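Local coordinates for protein glycoside hydrolase YxiA (Bacillus licheniformis, PDB 3LV4) that probably hydrolyses the alpha-1,5-linked backbone of L-arabinan, as a calcium-binding glycoside hydrolase of family 43, at residues F152-G157 with Q212-Y217; L206-T211 with L325-Q330; S34-D39 with D112-Y117; K158-Y163 with N238-Y243; L124-D129 with T136-T141. All coordinates share one frame; numbering follows the deposited sequence.

Contact 1 of 5, residues F152-G157 with Q212-Y217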
# COMPACT_ATOMS: atom_id res chain seq x y z
N PHE A 152 -8.57 11.42 3.15
CA PHE A 152 -7.85 11.59 4.41
C PHE A 152 -7.76 13.05 4.79
O PHE A 152 -7.77 13.93 3.93
CB PHE A 152 -6.44 11.01 4.30
CG PHE A 152 -5.55 11.75 3.33
CD1 PHE A 152 -4.65 12.71 3.79
CD2 PHE A 152 -5.62 11.50 1.97
CE1 PHE A 152 -3.84 13.40 2.90
CE2 PHE A 152 -4.80 12.19 1.08
CZ PHE A 152 -3.92 13.15 1.54
N PHE A 153 -7.67 13.29 6.09
CA PHE A 153 -7.42 14.63 6.60
C PHE A 153 -5.91 14.87 6.66
O PHE A 153 -5.16 13.99 7.10
CB PHE A 153 -7.98 14.78 8.01
CG PHE A 153 -9.49 14.81 8.07
CD1 PHE A 153 -10.20 13.66 8.39
CD2 PHE A 153 -10.18 16.00 7.86
CE1 PHE A 153 -11.59 13.69 8.47
CE2 PHE A 153 -11.56 16.04 7.93
CZ PHE A 153 -12.27 14.88 8.24
N ASP A 154 -5.46 16.06 6.25
CA ASP A 154 -4.06 16.42 6.48
C ASP A 154 -3.90 16.97 7.90
O ASP A 154 -4.86 17.00 8.68
CB ASP A 154 -3.49 17.36 5.40
CG ASP A 154 -4.09 18.77 5.45
OD1 ASP A 154 -4.62 19.18 6.51
OD2 ASP A 154 -3.99 19.48 4.42
N GLN A 155 -2.69 17.37 8.26
CA GLN A 155 -2.43 17.81 9.63
C GLN A 155 -3.02 19.17 9.97
O GLN A 155 -3.05 19.58 11.13
CB GLN A 155 -0.93 17.77 9.93
CG GLN A 155 -0.39 16.36 9.85
CD GLN A 155 -1.10 15.42 10.82
OE1 GLN A 155 -1.82 14.50 10.41
NE2 GLN A 155 -0.89 15.65 12.12
N ASN A 156 -3.51 19.87 8.95
CA ASN A 156 -4.22 21.13 9.16
C ASN A 156 -5.73 20.92 9.24
O ASN A 156 -6.49 21.87 9.43
CB ASN A 156 -3.91 22.12 8.05
CG ASN A 156 -2.49 22.63 8.10
OD1 ASN A 156 -1.96 22.90 9.18
ND2 ASN A 156 -1.86 22.76 6.94
N GLY A 157 -6.16 19.67 9.09
CA GLY A 157 -7.58 19.37 9.11
C GLY A 157 -8.29 19.58 7.79
O GLY A 157 -9.52 19.52 7.74
N GLN A 212 7.61 14.41 9.90
CA GLN A 212 6.76 15.47 9.34
C GLN A 212 6.67 15.44 7.82
O GLN A 212 6.48 16.47 7.16
CB GLN A 212 7.16 16.85 9.85
CG GLN A 212 7.12 16.94 11.37
CD GLN A 212 7.26 18.35 11.89
OE1 GLN A 212 7.99 19.16 11.32
NE2 GLN A 212 6.56 18.65 12.98
N TYR A 213 6.78 14.23 7.27
CA TYR A 213 6.52 13.99 5.85
C TYR A 213 5.18 13.29 5.67
O TYR A 213 4.77 12.47 6.51
CB TYR A 213 7.58 13.09 5.23
CG TYR A 213 8.90 13.77 4.94
CD1 TYR A 213 9.06 14.55 3.80
CD2 TYR A 213 9.98 13.60 5.79
CE1 TYR A 213 10.28 15.15 3.53
CE2 TYR A 213 11.19 14.21 5.52
CZ TYR A 213 11.34 14.98 4.40
OH TYR A 213 12.56 15.57 4.14
N TYR A 214 4.52 13.63 4.56
CA TYR A 214 3.45 12.80 4.03
C TYR A 214 4.10 11.75 3.12
O TYR A 214 4.94 12.08 2.27
CB TYR A 214 2.45 13.64 3.23
CG TYR A 214 1.70 14.62 4.09
CD1 TYR A 214 2.25 15.88 4.37
CD2 TYR A 214 0.47 14.31 4.62
CE1 TYR A 214 1.58 16.78 5.16
CE2 TYR A 214 -0.22 15.20 5.42
CZ TYR A 214 0.34 16.44 5.69
OH TYR A 214 -0.32 17.34 6.48
N TYR A 215 3.73 10.49 3.31
CA TYR A 215 4.22 9.41 2.45
C TYR A 215 3.16 8.94 1.48
O TYR A 215 2.07 8.51 1.88
CB TYR A 215 4.74 8.24 3.29
CG TYR A 215 5.89 8.66 4.17
CD1 TYR A 215 7.20 8.55 3.72
CD2 TYR A 215 5.66 9.20 5.43
CE1 TYR A 215 8.26 8.97 4.51
CE2 TYR A 215 6.72 9.62 6.23
CZ TYR A 215 8.01 9.49 5.76
OH TYR A 215 9.04 9.91 6.56
N LEU A 216 3.48 9.03 0.20
CA LEU A 216 2.61 8.52 -0.86
C LEU A 216 2.99 7.08 -1.16
O LEU A 216 4.01 6.82 -1.81
CB LEU A 216 2.75 9.38 -2.11
CG LEU A 216 2.06 8.87 -3.38
CD1 LEU A 216 0.53 8.81 -3.18
CD2 LEU A 216 2.41 9.80 -4.55
N TYR A 217 2.18 6.15 -0.66
CA TYR A 217 2.31 4.74 -1.01
C TYR A 217 1.55 4.49 -2.30
O TYR A 217 0.55 5.15 -2.58
CB TYR A 217 1.77 3.84 0.10
CG TYR A 217 2.58 3.91 1.37
CD1 TYR A 217 2.31 4.85 2.35
CD2 TYR A 217 3.64 3.03 1.57
CE1 TYR A 217 3.06 4.90 3.51
CE2 TYR A 217 4.40 3.08 2.72
CZ TYR A 217 4.11 4.02 3.68
OH TYR A 217 4.86 4.06 4.83
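A beta hairpin of one propeller blade ends in the turn D154-G157, and Y214, on strand 213-220 of the next blade, reaches that turn with its phenol. Y214 OH accepts the backbone N-H of Q155 at 3.0 Å from N to OH, in a nearly straight bond (172°) with the nitrogen at the ring edge, near the ring plane. Next to it, D154 CB packs 3.3 Å from Y214 OH, and Q155 CG lies 3.5 Å from the same oxygen, so the hydroxyl sits among aliphatic carbons with one firm donor. D154 suits the turn's start: with CG between its backbone N and carbonyl carbon (chi1 70°), OD1 turns back to accept N156 N at 2.8 Å, an Asx turn. The type I turn is closed by G157 N to D154 O, 3.0 Å, and G157 supplies the positive phi that follows. A phenylalanine in place of Y214 would probably leave Q155 N without its acceptor and the turn less firmly tied to the neighbouring blade. The Y214 ring also packs on P239 and Y243. This is inter-blade packing of the five-bladed beta-propeller characteristic of family 43.

Contact 2 of 5, residues L206-T211 with L325-Q330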
# COMPACT_ATOMS: atom_id res chain seq x y z
N LEU A 206 -0.00 8.67 4.02
CA LEU A 206 0.12 8.64 5.48
C LEU A 206 1.14 9.66 5.98
O LEU A 206 2.30 9.66 5.53
CB LEU A 206 0.51 7.24 5.96
CG LEU A 206 0.56 7.13 7.49
CD1 LEU A 206 -0.86 7.24 8.04
CD2 LEU A 206 1.21 5.84 7.96
N TYR A 207 0.73 10.50 6.92
CA TYR A 207 1.62 11.45 7.58
C TYR A 207 2.31 10.80 8.77
O TYR A 207 1.70 10.05 9.52
CB TYR A 207 0.82 12.65 8.07
CG TYR A 207 1.64 13.74 8.73
CD1 TYR A 207 1.67 13.88 10.12
CD2 TYR A 207 2.37 14.64 7.97
CE1 TYR A 207 2.41 14.90 10.72
CE2 TYR A 207 3.11 15.65 8.56
CZ TYR A 207 3.13 15.78 9.93
OH TYR A 207 3.87 16.79 10.51
N HIS A 208 3.59 11.08 8.95
CA HIS A 208 4.27 10.64 10.17
C HIS A 208 4.73 11.85 10.96
O HIS A 208 5.45 12.70 10.43
CB HIS A 208 5.45 9.72 9.87
CG HIS A 208 5.92 8.95 11.07
ND1 HIS A 208 6.65 9.52 12.08
CD2 HIS A 208 5.72 7.65 11.42
CE1 HIS A 208 6.90 8.60 13.01
NE2 HIS A 208 6.35 7.47 12.63
N PRO A 209 4.29 11.95 12.22
CA PRO A 209 4.57 13.14 13.05
C PRO A 209 6.04 13.31 13.42
O PRO A 209 6.44 14.43 13.76
CB PRO A 209 3.75 12.89 14.33
CG PRO A 209 2.86 11.76 14.04
CD PRO A 209 3.45 10.97 12.92
N GLU A 210 6.84 12.25 13.38
CA GLU A 210 8.26 12.37 13.74
C GLU A 210 9.09 12.99 12.63
O GLU A 210 9.97 13.82 12.88
CB GLU A 210 8.86 11.02 14.12
CG GLU A 210 8.49 10.55 15.50
CD GLU A 210 9.32 9.36 15.92
OE1 GLU A 210 10.35 9.56 16.61
OE2 GLU A 210 8.96 8.22 15.54
N THR A 211 8.84 12.56 11.40
CA THR A 211 9.60 13.07 10.26
C THR A 211 8.91 14.27 9.62
O THR A 211 9.55 15.04 8.90
CB THR A 211 9.75 11.99 9.17
OG1 THR A 211 8.46 11.65 8.66
CG2 THR A 211 10.42 10.74 9.73
N LEU A 325 5.76 -1.07 10.20
CA LEU A 325 6.66 -0.15 9.50
C LEU A 325 7.60 0.50 10.49
O LEU A 325 7.17 1.02 11.52
CB LEU A 325 5.85 0.94 8.78
CG LEU A 325 5.05 0.54 7.53
CD1 LEU A 325 4.02 1.61 7.18
CD2 LEU A 325 5.99 0.28 6.35
N LEU A 326 8.89 0.49 10.15
CA LEU A 326 9.91 1.11 10.98
C LEU A 326 10.42 2.34 10.24
O LEU A 326 10.13 2.50 9.05
CB LEU A 326 11.05 0.12 11.25
CG LEU A 326 10.56 -1.27 11.69
CD1 LEU A 326 11.69 -2.28 11.77
CD2 LEU A 326 9.81 -1.19 13.02
N MSE A 327 11.14 3.22 10.92
CA MSE A 327 11.61 4.45 10.28
C MSE A 327 13.13 4.52 10.33
O MSE A 327 13.72 4.51 11.42
CB MSE A 327 11.00 5.67 10.97
CG MSE A 327 11.21 6.97 10.22
SE MSE A 327 10.23 7.04 8.51
CE MSE A 327 8.42 7.48 9.16
N ASN A 328 13.76 4.60 9.17
CA ASN A 328 15.22 4.63 9.14
C ASN A 328 15.75 6.03 9.42
O ASN A 328 14.96 6.98 9.53
CB ASN A 328 15.79 4.02 7.85
CG ASN A 328 15.75 4.96 6.64
OD1 ASN A 328 15.37 6.13 6.74
ND2 ASN A 328 16.16 4.42 5.48
N LYS A 329 17.07 6.15 9.56
CA LYS A 329 17.67 7.40 10.01
C LYS A 329 17.41 8.57 9.06
O LYS A 329 17.45 9.72 9.48
CB LYS A 329 19.18 7.22 10.26
CG LYS A 329 20.00 6.97 9.02
CD LYS A 329 21.50 6.97 9.33
CE LYS A 329 21.96 8.33 9.81
NZ LYS A 329 23.43 8.34 10.11
N GLN A 330 17.13 8.27 7.80
CA GLN A 330 16.89 9.31 6.78
C GLN A 330 15.42 9.70 6.65
O GLN A 330 15.06 10.52 5.80
CB GLN A 330 17.38 8.81 5.41
CG GLN A 330 18.65 7.97 5.48
CD GLN A 330 19.85 8.79 5.81
OE1 GLN A 330 19.80 10.02 5.72
NE2 GLN A 330 20.93 8.13 6.20
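The methyl CE of selenomethionine M327 lies on one face of the H208 imidazole, 3.7 Å from the ring centroid and displaced toward the rim, where CG and CD2 are its closest neighbours (CE to CG 3.5 Å). This is a CH-pi contact made by the methyl; SE stands back at 5.5 Å from the same centroid. M327 leaves its strand with CG anti to the backbone N (chi1 -169°), then bends at both chi2 and chi3, which carries the flexible, unbranched chain round to the ring. H208 likewise has CG anti to its N (chi1 -163°), and the two side chains approach from opposite directions. The pair bridges two blades of the beta-propeller, H208 coming from strand 200-208 and M327 from strand 319-327, with Y215 packing on both. The imidazole is held from turning: E210 N donates to H208 ND1 at 3.0 Å, tilted 22° from the ring plane, which implies that ND1 carries no proton, and Y296 meets the ring edge-to-face. T211 adds its methyl tip to tip, CG2 lying 3.9 Å from M327 CE. A threonine serves both needs here, because its other branch, OG1, hydrogen-bonds to Y215 OH while the methyl stays with the selenomethionine.

Contact 3 of 5, residues S34-D39 with D112-Y117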
# COMPACT_ATOMS: atom_id res chain seq x y z
N SER A 34 -15.00 -7.05 3.53
CA SER A 34 -14.53 -6.39 4.74
C SER A 34 -14.24 -7.39 5.85
O SER A 34 -14.72 -8.52 5.85
CB SER A 34 -15.55 -5.36 5.23
OG SER A 34 -16.77 -5.98 5.61
N ALA A 35 -13.43 -6.95 6.81
CA ALA A 35 -13.02 -7.79 7.93
C ALA A 35 -12.67 -6.90 9.09
O ALA A 35 -12.45 -5.70 8.91
CB ALA A 35 -11.83 -8.66 7.55
N LYS A 36 -12.61 -7.47 10.29
CA LYS A 36 -12.27 -6.68 11.47
C LYS A 36 -11.42 -7.48 12.44
O LYS A 36 -11.41 -8.71 12.42
CB LYS A 36 -13.54 -6.18 12.16
CG LYS A 36 -14.45 -7.30 12.67
CD LYS A 36 -15.58 -6.74 13.52
CE LYS A 36 -16.67 -7.78 13.74
NZ LYS A 36 -17.83 -7.21 14.52
N SER A 37 -10.69 -6.76 13.29
CA SER A 37 -9.87 -7.40 14.33
C SER A 37 -9.58 -6.37 15.39
O SER A 37 -9.65 -5.17 15.13
CB SER A 37 -8.55 -7.91 13.75
OG SER A 37 -7.71 -6.84 13.37
N THR A 38 -9.23 -6.83 16.59
CA THR A 38 -8.78 -5.90 17.61
C THR A 38 -7.26 -5.91 17.76
O THR A 38 -6.69 -5.05 18.43
CB THR A 38 -9.40 -6.20 18.98
OG1 THR A 38 -9.14 -7.57 19.32
CG2 THR A 38 -10.90 -5.93 18.98
N ASP A 39 -6.60 -6.89 17.14
CA ASP A 39 -5.16 -7.06 17.35
C ASP A 39 -4.31 -7.04 16.07
O ASP A 39 -3.10 -7.18 16.15
CB ASP A 39 -4.87 -8.34 18.14
CG ASP A 39 -5.34 -9.60 17.42
OD1 ASP A 39 -5.81 -9.50 16.27
OD2 ASP A 39 -5.23 -10.69 18.02
N ASP A 112 -23.24 3.66 11.21
CA ASP A 112 -22.42 2.64 11.85
C ASP A 112 -21.42 2.09 10.85
O ASP A 112 -21.74 1.92 9.68
CB ASP A 112 -23.30 1.51 12.36
CG ASP A 112 -23.72 1.70 13.79
OD1 ASP A 112 -23.07 1.10 14.68
OD2 ASP A 112 -24.67 2.47 14.02
N ILE A 113 -20.21 1.78 11.32
CA ILE A 113 -19.15 1.41 10.40
C ILE A 113 -19.44 0.13 9.61
O ILE A 113 -18.96 -0.02 8.49
CB ILE A 113 -17.78 1.32 11.11
CG1 ILE A 113 -16.65 1.29 10.06
CG2 ILE A 113 -17.74 0.12 12.05
CD1 ILE A 113 -15.31 1.60 10.61
N GLU A 114 -20.24 -0.77 10.17
CA GLU A 114 -20.58 -2.00 9.46
C GLU A 114 -21.85 -1.88 8.62
O GLU A 114 -22.37 -2.89 8.13
CB GLU A 114 -20.67 -3.20 10.42
CG GLU A 114 -19.34 -3.50 11.10
CD GLU A 114 -19.37 -4.75 11.94
OE1 GLU A 114 -20.14 -5.68 11.61
OE2 GLU A 114 -18.62 -4.82 12.92
N GLY A 115 -22.33 -0.66 8.44
CA GLY A 115 -23.45 -0.42 7.54
C GLY A 115 -24.79 -0.28 8.23
O GLY A 115 -24.88 -0.35 9.45
N PRO A 116 -25.85 -0.07 7.44
CA PRO A 116 -25.78 0.00 5.98
C PRO A 116 -25.30 1.36 5.48
O PRO A 116 -25.53 2.39 6.13
CB PRO A 116 -27.23 -0.23 5.55
CG PRO A 116 -28.04 0.35 6.69
CD PRO A 116 -27.24 0.04 7.94
N TYR A 117 -24.65 1.37 4.32
CA TYR A 117 -24.23 2.62 3.69
C TYR A 117 -25.32 3.07 2.72
O TYR A 117 -25.91 2.25 2.01
CB TYR A 117 -22.88 2.43 2.97
CG TYR A 117 -21.75 2.32 3.97
CD1 TYR A 117 -21.53 1.14 4.67
CD2 TYR A 117 -20.93 3.41 4.23
CE1 TYR A 117 -20.50 1.04 5.60
CE2 TYR A 117 -19.91 3.32 5.16
CZ TYR A 117 -19.70 2.14 5.84
OH TYR A 117 -18.68 2.06 6.77
O HOH W 1 -19.81 -8.60 12.25
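E114 OE2 is gripped by two groups, the ammonium of K36 and the hydroxyl of Y26. K36 NZ donates to OE2 at 3.0 Å in a salt bridge that uses the syn lone pair, the one on the side of the other oxygen. That second oxygen is not idle: a water donates to E114 OE1 at 3.0 Å and also receives a weak bond from K36 NZ at 3.3 Å, so the water spans the ammonium and the second carboxylate oxygen. The two long chains are extended beyond CG and cross at about a right angle, with K36 CE 3.6 Å from E114 OE2. The bridge ties adjacent blades of the beta-propeller at the surface, K36 from strand 33-37 and E114 from the turn linking strands 103-110 and 118-126. That turn, D112-G115, is type I and is closed by G115 N to D112 O; glycine tolerates the positive phi, and a cis peptide follows before P116. Y117 OH donates to I113 O at 2.7 Å, fastening the loop from inside, while I113 packs on Y26 and F89.

Contact 4 of 5, residues K158-Y163 with N238-Y243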
# COMPACT_ATOMS: atom_id res chain seq x y z
N LYS A 158 -7.54 19.83 6.72
CA LYS A 158 -8.12 19.86 5.38
C LYS A 158 -8.36 18.44 4.90
O LYS A 158 -7.56 17.55 5.18
CB LYS A 158 -7.19 20.54 4.38
CG LYS A 158 -7.01 22.02 4.57
CD LYS A 158 -6.25 22.58 3.38
CE LYS A 158 -6.59 21.80 2.13
NZ LYS A 158 -6.18 22.50 0.88
N LEU A 159 -9.45 18.23 4.17
CA LEU A 159 -9.80 16.90 3.69
C LEU A 159 -9.39 16.75 2.23
O LEU A 159 -9.69 17.62 1.41
CB LEU A 159 -11.31 16.67 3.85
CG LEU A 159 -11.85 15.25 3.58
CD1 LEU A 159 -11.21 14.25 4.55
CD2 LEU A 159 -13.36 15.23 3.72
N TRP A 160 -8.71 15.65 1.92
CA TRP A 160 -8.23 15.37 0.56
C TRP A 160 -8.70 14.00 0.12
O TRP A 160 -9.00 13.14 0.96
CB TRP A 160 -6.70 15.36 0.51
CG TRP A 160 -6.04 16.64 0.90
CD1 TRP A 160 -5.63 17.01 2.16
CD2 TRP A 160 -5.68 17.72 0.03
NE1 TRP A 160 -5.04 18.25 2.12
CE2 TRP A 160 -5.06 18.72 0.83
CE3 TRP A 160 -5.82 17.96 -1.34
CZ2 TRP A 160 -4.59 19.91 0.29
CZ3 TRP A 160 -5.35 19.16 -1.87
CH2 TRP A 160 -4.74 20.11 -1.05
N MSE A 161 -8.75 13.78 -1.19
CA MSE A 161 -8.88 12.43 -1.72
C MSE A 161 -7.88 12.21 -2.86
O MSE A 161 -7.93 12.90 -3.88
CB MSE A 161 -10.29 12.16 -2.24
CG MSE A 161 -10.44 10.74 -2.80
SE MSE A 161 -12.20 10.43 -3.63
CE MSE A 161 -11.97 11.55 -5.21
N VAL A 162 -6.98 11.25 -2.67
CA VAL A 162 -6.08 10.83 -3.74
C VAL A 162 -6.67 9.56 -4.37
O VAL A 162 -7.28 8.75 -3.68
CB VAL A 162 -4.66 10.56 -3.19
CG1 VAL A 162 -4.67 9.41 -2.16
CG2 VAL A 162 -3.66 10.30 -4.33
N TYR A 163 -6.51 9.39 -5.68
CA TYR A 163 -7.17 8.27 -6.36
C TYR A 163 -6.55 8.02 -7.73
O TYR A 163 -5.69 8.79 -8.18
CB TYR A 163 -8.68 8.55 -6.51
CG TYR A 163 -8.96 9.61 -7.54
CD1 TYR A 163 -8.74 10.96 -7.27
CD2 TYR A 163 -9.42 9.26 -8.81
CE1 TYR A 163 -8.98 11.94 -8.23
CE2 TYR A 163 -9.66 10.23 -9.77
CZ TYR A 163 -9.44 11.56 -9.47
OH TYR A 163 -9.68 12.51 -10.43
N ASN A 238 4.14 18.31 1.91
CA ASN A 238 2.73 18.67 1.70
C ASN A 238 1.88 17.47 1.31
O ASN A 238 2.35 16.59 0.61
CB ASN A 238 2.61 19.71 0.59
CG ASN A 238 3.61 20.83 0.73
OD1 ASN A 238 4.38 21.11 -0.20
ND2 ASN A 238 3.62 21.48 1.88
N PRO A 239 0.61 17.46 1.75
CA PRO A 239 -0.28 16.35 1.40
C PRO A 239 -0.46 16.23 -0.11
O PRO A 239 -0.58 15.11 -0.63
CB PRO A 239 -1.61 16.73 2.07
CG PRO A 239 -1.54 18.22 2.26
CD PRO A 239 -0.08 18.48 2.57
N ASP A 240 -0.46 17.36 -0.81
CA ASP A 240 -0.69 17.35 -2.26
C ASP A 240 0.60 17.49 -3.08
O ASP A 240 0.57 17.93 -4.23
CB ASP A 240 -1.70 18.44 -2.64
CG ASP A 240 -1.24 19.84 -2.25
OD1 ASP A 240 -0.41 19.96 -1.32
OD2 ASP A 240 -1.71 20.81 -2.89
N GLY A 241 1.73 17.11 -2.49
CA GLY A 241 3.00 17.11 -3.20
C GLY A 241 3.65 18.47 -3.30
O GLY A 241 3.22 19.43 -2.65
N PRO A 242 4.69 18.59 -4.13
CA PRO A 242 5.24 17.54 -5.00
C PRO A 242 5.91 16.41 -4.23
O PRO A 242 6.57 16.64 -3.21
CB PRO A 242 6.29 18.29 -5.83
CG PRO A 242 6.68 19.46 -4.96
CD PRO A 242 5.43 19.86 -4.25
N TYR A 243 5.74 15.19 -4.74
CA TYR A 243 6.32 14.00 -4.14
C TYR A 243 7.62 13.62 -4.83
O TYR A 243 7.76 13.77 -6.06
CB TYR A 243 5.32 12.82 -4.18
CG TYR A 243 4.26 12.94 -3.12
CD1 TYR A 243 3.03 13.55 -3.39
CD2 TYR A 243 4.48 12.44 -1.84
CE1 TYR A 243 2.06 13.67 -2.40
CE2 TYR A 243 3.52 12.55 -0.85
CZ TYR A 243 2.32 13.16 -1.13
OH TYR A 243 1.39 13.26 -0.14
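The type I turn N238-G241 brings P239 opposite W160 of strand 159-163, their CA atoms 8.1 Å apart. P239 and D240 then share one face of the indole: P239 CB stands 4.1 Å from the centroid of the five-membered ring, and D240 CB at the same 4.1 Å from that of the six-membered ring, both as CH-pi contacts. P239 CG comes to 3.5 Å from W160 NE1. The D240 carboxylate, inclined 36° to the indole plane, puts OD2 3.6 Å from W160 CH2; it gets there because CG sits between the backbone N and the carbonyl carbon (chi1 60°). In the beta-propeller this joins a blade's second strand to the loop leaving strand 230-236 of the next blade. The broad, flat tryptophan spans two residues of the turn and still offers a donor, since NE1 is bonded to D154 OD2. Proline fits the helical phi of the turn's second position. Y243, which follows the cis G241-P242 peptide, reaches back with OH to donate to P239 O at 2.7 Å, from above the carbonyl plane, and so braces the turn.

Contact 5 of 5, residues L124-D129 with T136-T141. With ACT (acetate ion), chain G.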
# COMPACT_ATOMS: atom_id res chain seq x y z
N LEU A 124 -17.68 11.45 -9.85
CA LEU A 124 -16.63 11.40 -10.86
C LEU A 124 -16.92 10.24 -11.81
O LEU A 124 -17.37 9.18 -11.38
CB LEU A 124 -15.26 11.21 -10.20
CG LEU A 124 -14.10 12.19 -10.44
CD1 LEU A 124 -14.51 13.63 -10.44
CD2 LEU A 124 -12.98 11.94 -9.42
N LYS A 125 -16.67 10.45 -13.11
CA LYS A 125 -16.78 9.37 -14.09
C LYS A 125 -15.58 9.39 -15.02
O LYS A 125 -15.00 10.44 -15.25
CB LYS A 125 -18.05 9.52 -14.93
CG LYS A 125 -19.35 9.15 -14.24
CD LYS A 125 -20.54 9.43 -15.17
CE LYS A 125 -21.84 8.86 -14.63
NZ LYS A 125 -23.01 9.32 -15.43
N SER A 126 -15.22 8.21 -15.53
CA SER A 126 -14.19 8.11 -16.56
C SER A 126 -14.68 7.17 -17.65
O SER A 126 -15.66 6.43 -17.46
CB SER A 126 -12.86 7.63 -15.98
OG SER A 126 -13.00 6.44 -15.23
N GLY A 127 -14.03 7.22 -18.81
CA GLY A 127 -14.35 6.31 -19.88
C GLY A 127 -15.57 6.68 -20.70
O GLY A 127 -16.03 5.88 -21.52
N MSE A 128 -16.10 7.89 -20.47
CA MSE A 128 -17.16 8.41 -21.34
C MSE A 128 -16.59 8.67 -22.72
O MSE A 128 -15.40 9.00 -22.86
CB MSE A 128 -17.73 9.73 -20.79
CG MSE A 128 -16.71 10.88 -20.67
SE MSE A 128 -15.77 10.89 -18.95
CE MSE A 128 -17.23 11.65 -17.86
N ASP A 129 -17.43 8.51 -23.73
CA ASP A 129 -17.09 8.92 -25.08
C ASP A 129 -17.63 10.33 -25.22
O ASP A 129 -18.77 10.53 -25.62
CB ASP A 129 -17.73 8.00 -26.11
CG ASP A 129 -17.38 8.37 -27.54
OD1 ASP A 129 -16.41 9.14 -27.75
OD2 ASP A 129 -18.06 7.90 -28.47
N THR A 136 -12.52 18.86 -21.04
CA THR A 136 -11.94 18.36 -22.29
C THR A 136 -12.45 16.94 -22.56
O THR A 136 -12.88 16.25 -21.64
CB THR A 136 -10.39 18.39 -22.26
OG1 THR A 136 -9.90 17.46 -21.29
CG2 THR A 136 -9.90 19.78 -21.90
N PRO A 137 -12.42 16.51 -23.83
CA PRO A 137 -12.86 15.14 -24.12
C PRO A 137 -12.05 14.10 -23.35
O PRO A 137 -10.83 14.26 -23.21
CB PRO A 137 -12.61 15.00 -25.63
CG PRO A 137 -12.78 16.41 -26.13
CD PRO A 137 -12.17 17.28 -25.06
N TYR A 138 -12.72 13.07 -22.85
CA TYR A 138 -12.03 12.07 -22.04
C TYR A 138 -10.91 11.40 -22.83
O TYR A 138 -11.11 10.95 -23.96
CB TYR A 138 -13.00 11.03 -21.45
CG TYR A 138 -12.25 10.09 -20.54
CD1 TYR A 138 -12.03 10.41 -19.22
CD2 TYR A 138 -11.73 8.90 -21.03
CE1 TYR A 138 -11.33 9.56 -18.39
CE2 TYR A 138 -11.02 8.05 -20.23
CZ TYR A 138 -10.81 8.37 -18.91
OH TYR A 138 -10.09 7.51 -18.12
N ASP A 139 -9.73 11.33 -22.22
CA ASP A 139 -8.55 10.78 -22.85
C ASP A 139 -7.75 10.05 -21.77
O ASP A 139 -7.14 10.68 -20.90
CB ASP A 139 -7.72 11.92 -23.47
CG ASP A 139 -6.42 11.44 -24.11
OD1 ASP A 139 -6.04 10.26 -23.92
OD2 ASP A 139 -5.77 12.25 -24.80
N ALA A 140 -7.77 8.72 -21.82
CA ALA A 140 -7.18 7.92 -20.75
C ALA A 140 -5.65 8.01 -20.66
O ALA A 140 -5.05 7.50 -19.71
CB ALA A 140 -7.62 6.45 -20.87
N THR A 141 -5.00 8.65 -21.64
CA THR A 141 -3.57 8.91 -21.50
C THR A 141 -3.30 10.05 -20.53
O THR A 141 -2.21 10.16 -19.99
CB THR A 141 -2.85 9.23 -22.84
OG1 THR A 141 -3.34 10.48 -23.37
CG2 THR A 141 -3.05 8.11 -23.86
C ACT G . -21.04 7.74 -22.75
O ACT G . -21.80 6.83 -22.32
OXT ACT G . -19.92 7.37 -23.15
CH3 ACT G . -21.46 9.18 -22.75
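The long loop leaving strand 118-126 folds back on its own root, laying the Y138 ring against the backbone of S126-M128. G127 N sits 3.3 Å above the ring plane, over its centre, and G127 CA makes a CH-pi contact on that face, 4.1 Å from the centroid. Glycine suits the position because the backbone takes a positive phi here. S126 CB meets Y138 CE1 at 3.4 Å, while its OG is held by P101 O, V146 N and N145 ND2. M128, a selenomethionine bent at chi2 and chi3, puts SE 4.6 Å from the ring centroid, an oblique Met-aromatic contact, and 3.7 Å from Y138 CB. The tyrosine's CG is anti to its backbone N (chi1 -176°), which sends the ring along the segment and lets OH reach P144 O. Were Y138 cut back to an alanine, G127 and M128 SE would probably lose the ring they pack on, and P144 O its hydroxyl partner. One residue beyond M128, D129 N donates to OXT of an acetate ion at 2.8 Å, in line at 177°; R102 holds the same ion, which probably came from the crystallisation liquor. The arrangement is a folded-back inter-blade loop of the family 43 propeller.

How the contacts relate
Contacts 1, 2 and 4 form one connected region, and contact 1 touches both others. Contacts 1 and 4 have centres about 7 Å apart and are joined by strand pairing, F152 O to W160 N, 2.8 Å; contacts 1 and 2, about 12 Å apart between centres, are joined by the pairing of strand 213-220 (contact 1) with strand 200-208 (contact 2), as in Y215 N to L206 O, 2.8 Å. Contact 5 meets contact 4 through Y163 OH and L124 CD2, 3.5 Å apart. Contact 3 stands alone, its nearest atoms at least about 12 Å from any other contact. Contact 5 comes nearest the predicted active site: the S126 side chain is about 11 Å from that of D148, the predicted pKa modulator, and about 12 Å from that of E201, the predicted proton donor.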